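Local coordinates for gingipain R2 Pro-Domain (Porphyromonas gingivalis, PDB 4IEF), which is the pro-domain of the arginine-specific cysteine protease gingipain R2 and probably acts as its inhibitor and folding aid until it is removed, at residues A[73-78]-A[143-148]; A[83-88]-A[131-136]. All coordinates share one frame; numbering follows the deposited sequence.

Interaction 1: A[73-78]-A[143-148]; sequences LAVSET and DVRGQV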
loop_
_atom_site.group_PDB
_atom_site.type_symbol
_atom_site.label_atom_id
_atom_site.label_comp_id
_atom_site.label_asym_id
_atom_site.label_seq_id
_atom_site.Cartn_x
_atom_site.Cartn_y
_atom_site.Cartn_z
ATOM N N LEU A 73 1.425 -14.710 -11.137
ATOM C CA LEU A 73 1.104 -14.932 -12.537
ATOM C C LEU A 73 -0.373 -14.733 -12.807
ATOM O O LEU A 73 -1.210 -15.128 -11.991
ATOM C CB LEU A 73 1.499 -16.355 -12.984
ATOM C CG LEU A 73 2.987 -16.738 -12.988
ATOM C CD1 LEU A 73 3.146 -18.251 -13.024
ATOM C CD2 LEU A 73 3.732 -16.085 -14.160
ATOM N N ALA A 74 -0.688 -14.117 -13.957
ATOM C CA ALA A 74 -2.054 -14.000 -14.463
ATOM C C ALA A 74 -2.402 -15.400 -15.018
ATOM O O ALA A 74 -1.693 -15.894 -15.902
ATOM C CB ALA A 74 -2.134 -12.916 -15.537
ATOM N N VAL A 75 -3.395 -16.094 -14.416
ATOM C CA VAL A 75 -3.721 -17.485 -14.784
ATOM C C VAL A 75 -5.133 -17.630 -15.432
ATOM O O VAL A 75 -5.762 -16.624 -15.781
ATOM C CB VAL A 75 -3.549 -18.452 -13.564
ATOM C CG1 VAL A 75 -2.087 -18.562 -13.133
ATOM C CG2 VAL A 75 -4.439 -18.053 -12.385
ATOM N N SER A 76 -5.601 -18.894 -15.615
ATOM C CA SER A 76 -6.906 -19.233 -16.201
ATOM C C SER A 76 -8.054 -18.650 -15.380
ATOM O O SER A 76 -7.958 -18.547 -14.163
ATOM C CB SER A 76 -7.073 -20.746 -16.324
ATOM O OG SER A 76 -8.348 -21.087 -16.848
ATOM N N GLU A 77 -9.143 -18.289 -16.060
ATOM C CA GLU A 77 -10.328 -17.680 -15.459
ATOM C C GLU A 77 -11.269 -18.721 -14.835
ATOM O O GLU A 77 -11.986 -18.393 -13.886
ATOM C CB GLU A 77 -11.095 -16.867 -16.525
ATOM C CG GLU A 77 -10.367 -15.637 -17.057
ATOM C CD GLU A 77 -9.199 -15.852 -18.006
ATOM O OE1 GLU A 77 -9.222 -16.829 -18.790
ATOM O OE2 GLU A 77 -8.258 -15.026 -17.967
ATOM N N THR A 78 -11.293 -19.959 -15.384
ATOM C CA THR A 78 -12.218 -21.008 -14.942
ATOM C C THR A 78 -11.571 -22.321 -14.447
ATOM O O THR A 78 -12.227 -23.049 -13.697
ATOM C CB THR A 78 -13.176 -21.369 -16.095
ATOM O OG1 THR A 78 -12.414 -21.742 -17.244
ATOM C CG2 THR A 78 -14.143 -20.238 -16.441
ATOM N N ASP A 143 -10.319 -7.665 -12.486
ATOM C CA ASP A 143 -10.748 -8.426 -13.663
ATOM C C ASP A 143 -9.760 -9.545 -14.045
ATOM O O ASP A 143 -9.975 -10.216 -15.058
ATOM C CB ASP A 143 -10.951 -7.476 -14.865
ATOM C CG ASP A 143 -12.004 -6.405 -14.648
ATOM O OD1 ASP A 143 -11.656 -5.206 -14.735
ATOM O OD2 ASP A 143 -13.172 -6.763 -14.403
ATOM N N VAL A 144 -8.698 -9.758 -13.241
ATOM C CA VAL A 144 -7.690 -10.777 -13.554
ATOM C C VAL A 144 -7.577 -11.807 -12.413
ATOM O O VAL A 144 -7.424 -11.430 -11.246
ATOM C CB VAL A 144 -6.298 -10.155 -13.894
ATOM C CG1 VAL A 144 -5.282 -11.243 -14.240
ATOM C CG2 VAL A 144 -6.397 -9.153 -15.044
ATOM N N ARG A 145 -7.651 -13.108 -12.768
ATOM C CA ARG A 145 -7.467 -14.216 -11.833
ATOM C C ARG A 145 -5.974 -14.497 -11.789
ATOM O O ARG A 145 -5.353 -14.706 -12.831
ATOM C CB ARG A 145 -8.292 -15.466 -12.224
ATOM C CG ARG A 145 -8.302 -16.562 -11.142
ATOM C CD ARG A 145 -9.330 -17.635 -11.421
ATOM N NE ARG A 145 -9.235 -18.780 -10.507
ATOM C CZ ARG A 145 -8.618 -19.927 -10.786
ATOM N NH1 ARG A 145 -7.989 -20.087 -11.944
ATOM N NH2 ARG A 145 -8.613 -20.915 -9.904
ATOM N N GLY A 146 -5.402 -14.420 -10.598
ATOM C CA GLY A 146 -3.977 -14.631 -10.393
ATOM C C GLY A 146 -3.657 -15.800 -9.489
ATOM O O GLY A 146 -4.521 -16.284 -8.744
ATOM N N GLN A 147 -2.403 -16.257 -9.559
ATOM C CA GLN A 147 -1.881 -17.337 -8.729
ATOM C C GLN A 147 -0.368 -17.166 -8.565
ATOM O O GLN A 147 0.332 -16.833 -9.527
ATOM C CB GLN A 147 -2.239 -18.723 -9.289
ATOM C CG GLN A 147 -2.250 -19.791 -8.196
ATOM C CD GLN A 147 -2.966 -21.066 -8.554
ATOM O OE1 GLN A 147 -3.477 -21.240 -9.657
ATOM N NE2 GLN A 147 -3.021 -21.994 -7.611
ATOM N N VAL A 148 0.125 -17.382 -7.337
ATOM C CA VAL A 148 1.543 -17.236 -7.016
ATOM C C VAL A 148 2.253 -18.589 -7.114
ATOM O O VAL A 148 1.797 -19.573 -6.526
ATOM C CB VAL A 148 1.751 -16.575 -5.627
ATOM C CG1 VAL A 148 3.234 -16.495 -5.259
ATOM C CG2 VAL A 148 1.111 -15.188 -5.579
#
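Leu73 and Gln147 form an antiparallel hydrogen-bonded pair in which each backbone N-H is given to the other's carbonyl. Leu73 N lies 2.9 Å from Gln147 O, and Gln147 N returns the bond to Leu73 O at the same distance. Leu73 O also receives a CA-H contact from Gly146 CA at 3.2 Å. One step on, Ala74 and Gly146 make the non-hydrogen-bonded pair, their CA atoms 4.5 Å apart, and Val75 N then bonds to Arg145 O (2.9 Å). Beyond Val75 the link passes from the backbone to a side chain. The chain of Arg145 is extended from CG to NE, with CG anti to the backbone N (chi1 -171°), and its NH1 donates to Ser76 O at 2.7 Å. That oxygen lies in the guanidinium plane, whereas NH1 stands 38° out of the carbonyl plane.

The contact lies where strand 69-74 pairs with 144-157 in the large antiparallel sheet, shortly before the chain enters strand 79-93. The other guanidinium nitrogens bond to Gln181 O and Asn182 O, and NH1 also reaches Arg79 O, so several carbonyls fix the rotation of the buried group. The amide NE2 of Gln147 bonds to Ser136 O.

Packing adds to the bonds. Val75 places CG2 in van der Waals contact with Arg145 O, 3.5 Å away, and both its methyls meet Gln147 CB, the two side chains meeting at a slant. Ala74 CB touches Val144 CG1 at 3.8 Å.

Interaction 2: A[83-88]-A[131-136]; sequences VEVVSS and EIATLS
Two strands of the large antiparallel sheet that are not hydrogen-bonded to each other, 79-93 and 133-141, meet here through side chains, with Val83 and Val85 packing on Ile132, Ala133 and Leu135. The segment axes come within 7.0 Å and run 160° apart, close to antiparallel, but the cross-contact is entirely van der Waals. Val83 and Val85, alternate residues of their strand, both direct CB at the opposing segment.

At one end Val83 and Leu135 lie alongside, pointing opposite ways. CG1 of Val83 sits between its backbone N and carbonyl carbon (chi1 60°), from where it meets Leu135 CG at 3.8 Å and also borders the carbonyl carbon of Thr134. Leu135 CD1 lies beside the start of the residue, 3.8 Å from Val83 N and close to CB. Ala133 CB occupies the middle, 3.8 Å from Val85 CG2 and 4.2 Å from Val83 CG2.

At the other end the Val85 side chain is turned roughly perpendicular to that of Ile132: Val85 CG2 touches Ile132 CG1 at 3.7 Å, and both valine methyls meet Ile132 CD1. The same CD1 atom extends to Ser88 CB at 4.0 Å. Ser88 follows a classic beta bulge, in which Val86 and Ser87 both face Val170.

Strand 162-176 pairs with 79-93, and strand 144-157 with 133-141; Val149 of the latter partner touches both Val83 and Leu135, while Val171 and Tyr166 of strand 162-176 touch Ala133 and Ile132.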
loop_
_atom_site.group_PDB
_atom_site.type_symbol
_atom_site.label_atom_id
_atom_site.label_comp_id
_atom_site.label_asym_id
_atom_site.label_seq_id
_atom_site.Cartn_x
_atom_site.Cartn_y
_atom_site.Cartn_z
ATOM N N VAL A 83 1.548 -26.915 -11.373
ATOM C CA VAL A 83 2.925 -26.506 -11.562
ATOM C C VAL A 83 3.776 -27.773 -11.752
ATOM O O VAL A 83 3.662 -28.730 -10.984
ATOM C CB VAL A 83 3.438 -25.563 -10.444
ATOM C CG1 VAL A 83 3.373 -26.211 -9.059
ATOM C CG2 VAL A 83 4.836 -25.042 -10.755
ATOM N N GLU A 84 4.566 -27.788 -12.831
ATOM C CA GLU A 84 5.450 -28.899 -13.164
ATOM C C GLU A 84 6.862 -28.404 -13.313
ATOM O O GLU A 84 7.088 -27.400 -13.991
ATOM C CB GLU A 84 5.026 -29.608 -14.462
ATOM C CG GLU A 84 3.570 -30.006 -14.553
ATOM C CD GLU A 84 3.304 -31.065 -15.604
ATOM O OE1 GLU A 84 3.238 -32.255 -15.224
ATOM O OE2 GLU A 84 3.174 -30.717 -16.801
ATOM N N VAL A 85 7.817 -29.112 -12.701
ATOM C CA VAL A 85 9.235 -28.794 -12.823
ATOM C C VAL A 85 9.691 -29.430 -14.130
ATOM O O VAL A 85 9.733 -30.660 -14.227
ATOM C CB VAL A 85 10.051 -29.261 -11.588
ATOM C CG1 VAL A 85 11.556 -29.118 -11.817
ATOM C CG2 VAL A 85 9.618 -28.502 -10.341
ATOM N N VAL A 86 9.961 -28.600 -15.156
ATOM C CA VAL A 86 10.377 -29.115 -16.466
ATOM C C VAL A 86 11.915 -29.218 -16.551
ATOM O O VAL A 86 12.431 -29.992 -17.360
ATOM C CB VAL A 86 9.776 -28.331 -17.664
ATOM C CG1 VAL A 86 8.266 -28.540 -17.743
ATOM C CG2 VAL A 86 10.120 -26.845 -17.618
ATOM N N SER A 87 12.628 -28.462 -15.701
ATOM C CA SER A 87 14.087 -28.426 -15.656
ATOM C C SER A 87 14.554 -28.040 -14.246
ATOM O O SER A 87 13.975 -27.142 -13.630
ATOM C CB SER A 87 14.624 -27.447 -16.701
ATOM O OG SER A 87 16.021 -27.229 -16.597
ATOM N N SER A 88 15.575 -28.752 -13.733
ATOM C CA SER A 88 16.168 -28.509 -12.411
ATOM C C SER A 88 17.628 -28.958 -12.383
ATOM O O SER A 88 18.007 -29.901 -13.079
ATOM C CB SER A 88 15.372 -29.200 -11.305
ATOM O OG SER A 88 15.448 -30.613 -11.397
ATOM N N GLU A 131 8.860 -30.433 -1.760
ATOM C CA GLU A 131 8.598 -29.954 -3.122
ATOM C C GLU A 131 9.501 -28.763 -3.433
ATOM O O GLU A 131 9.679 -27.889 -2.583
ATOM C CB GLU A 131 7.114 -29.545 -3.310
ATOM C CG GLU A 131 6.043 -30.569 -2.951
ATOM C CD GLU A 131 6.081 -31.943 -3.591
ATOM O OE1 GLU A 131 5.884 -32.941 -2.858
ATOM O OE2 GLU A 131 6.238 -32.027 -4.830
ATOM N N ILE A 132 10.054 -28.719 -4.645
ATOM C CA ILE A 132 10.934 -27.619 -5.052
ATOM C C ILE A 132 10.107 -26.507 -5.729
ATOM O O ILE A 132 10.631 -25.411 -5.939
ATOM C CB ILE A 132 12.151 -28.081 -5.915
ATOM C CG1 ILE A 132 11.737 -28.616 -7.294
ATOM C CG2 ILE A 132 13.029 -29.088 -5.155
ATOM C CD1 ILE A 132 12.825 -28.512 -8.340
ATOM N N ALA A 133 8.812 -26.780 -6.027
ATOM C CA ALA A 133 7.889 -25.822 -6.635
ATOM C C ALA A 133 6.439 -26.093 -6.221
ATOM O O ALA A 133 5.973 -27.236 -6.283
ATOM C CB ALA A 133 8.010 -25.848 -8.147
ATOM N N THR A 134 5.736 -25.038 -5.775
ATOM C CA THR A 134 4.330 -25.101 -5.360
ATOM C C THR A 134 3.535 -23.897 -5.894
ATOM O O THR A 134 4.120 -22.923 -6.377
ATOM C CB THR A 134 4.190 -25.147 -3.821
ATOM O OG1 THR A 134 4.629 -23.901 -3.261
ATOM C CG2 THR A 134 4.880 -26.361 -3.171
ATOM N N LEU A 135 2.205 -23.965 -5.767
ATOM C CA LEU A 135 1.291 -22.880 -6.105
ATOM C C LEU A 135 0.543 -22.456 -4.857
ATOM O O LEU A 135 0.121 -23.314 -4.074
ATOM C CB LEU A 135 0.284 -23.280 -7.203
ATOM C CG LEU A 135 0.797 -23.385 -8.643
ATOM C CD1 LEU A 135 -0.225 -24.054 -9.514
ATOM C CD2 LEU A 135 1.136 -22.020 -9.228
ATOM N N SER A 136 0.375 -21.140 -4.666
ATOM C CA SER A 136 -0.421 -20.613 -3.563
ATOM C C SER A 136 -1.891 -20.572 -4.022
ATOM O O SER A 136 -2.155 -20.807 -5.201
ATOM C CB SER A 136 0.091 -19.242 -3.127
ATOM O OG SER A 136 1.314 -19.370 -2.418
#

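Interactions 1 and 2 have centres about 18 Å apart and belong to the same antiparallel sheet. In sequence, both segments of interaction 2 fall between those of interaction 1: strand 69-74 is followed directly by 79-93, and 133-141 by 144-157, so the order is 73-78, 83-88, 131-136, 143-148. The contacts join where the last two strands are neighbours: Ser136 N is 2.8 Å from Val148 O, a probable hydrogen bond. Interaction 1 is backbone pairing within the sheet, while interaction 2 lets 79-93 and 133-141, which pair with other strands, pack on each other, so that both contacts bring residues far apart in sequence together in the pro-domain.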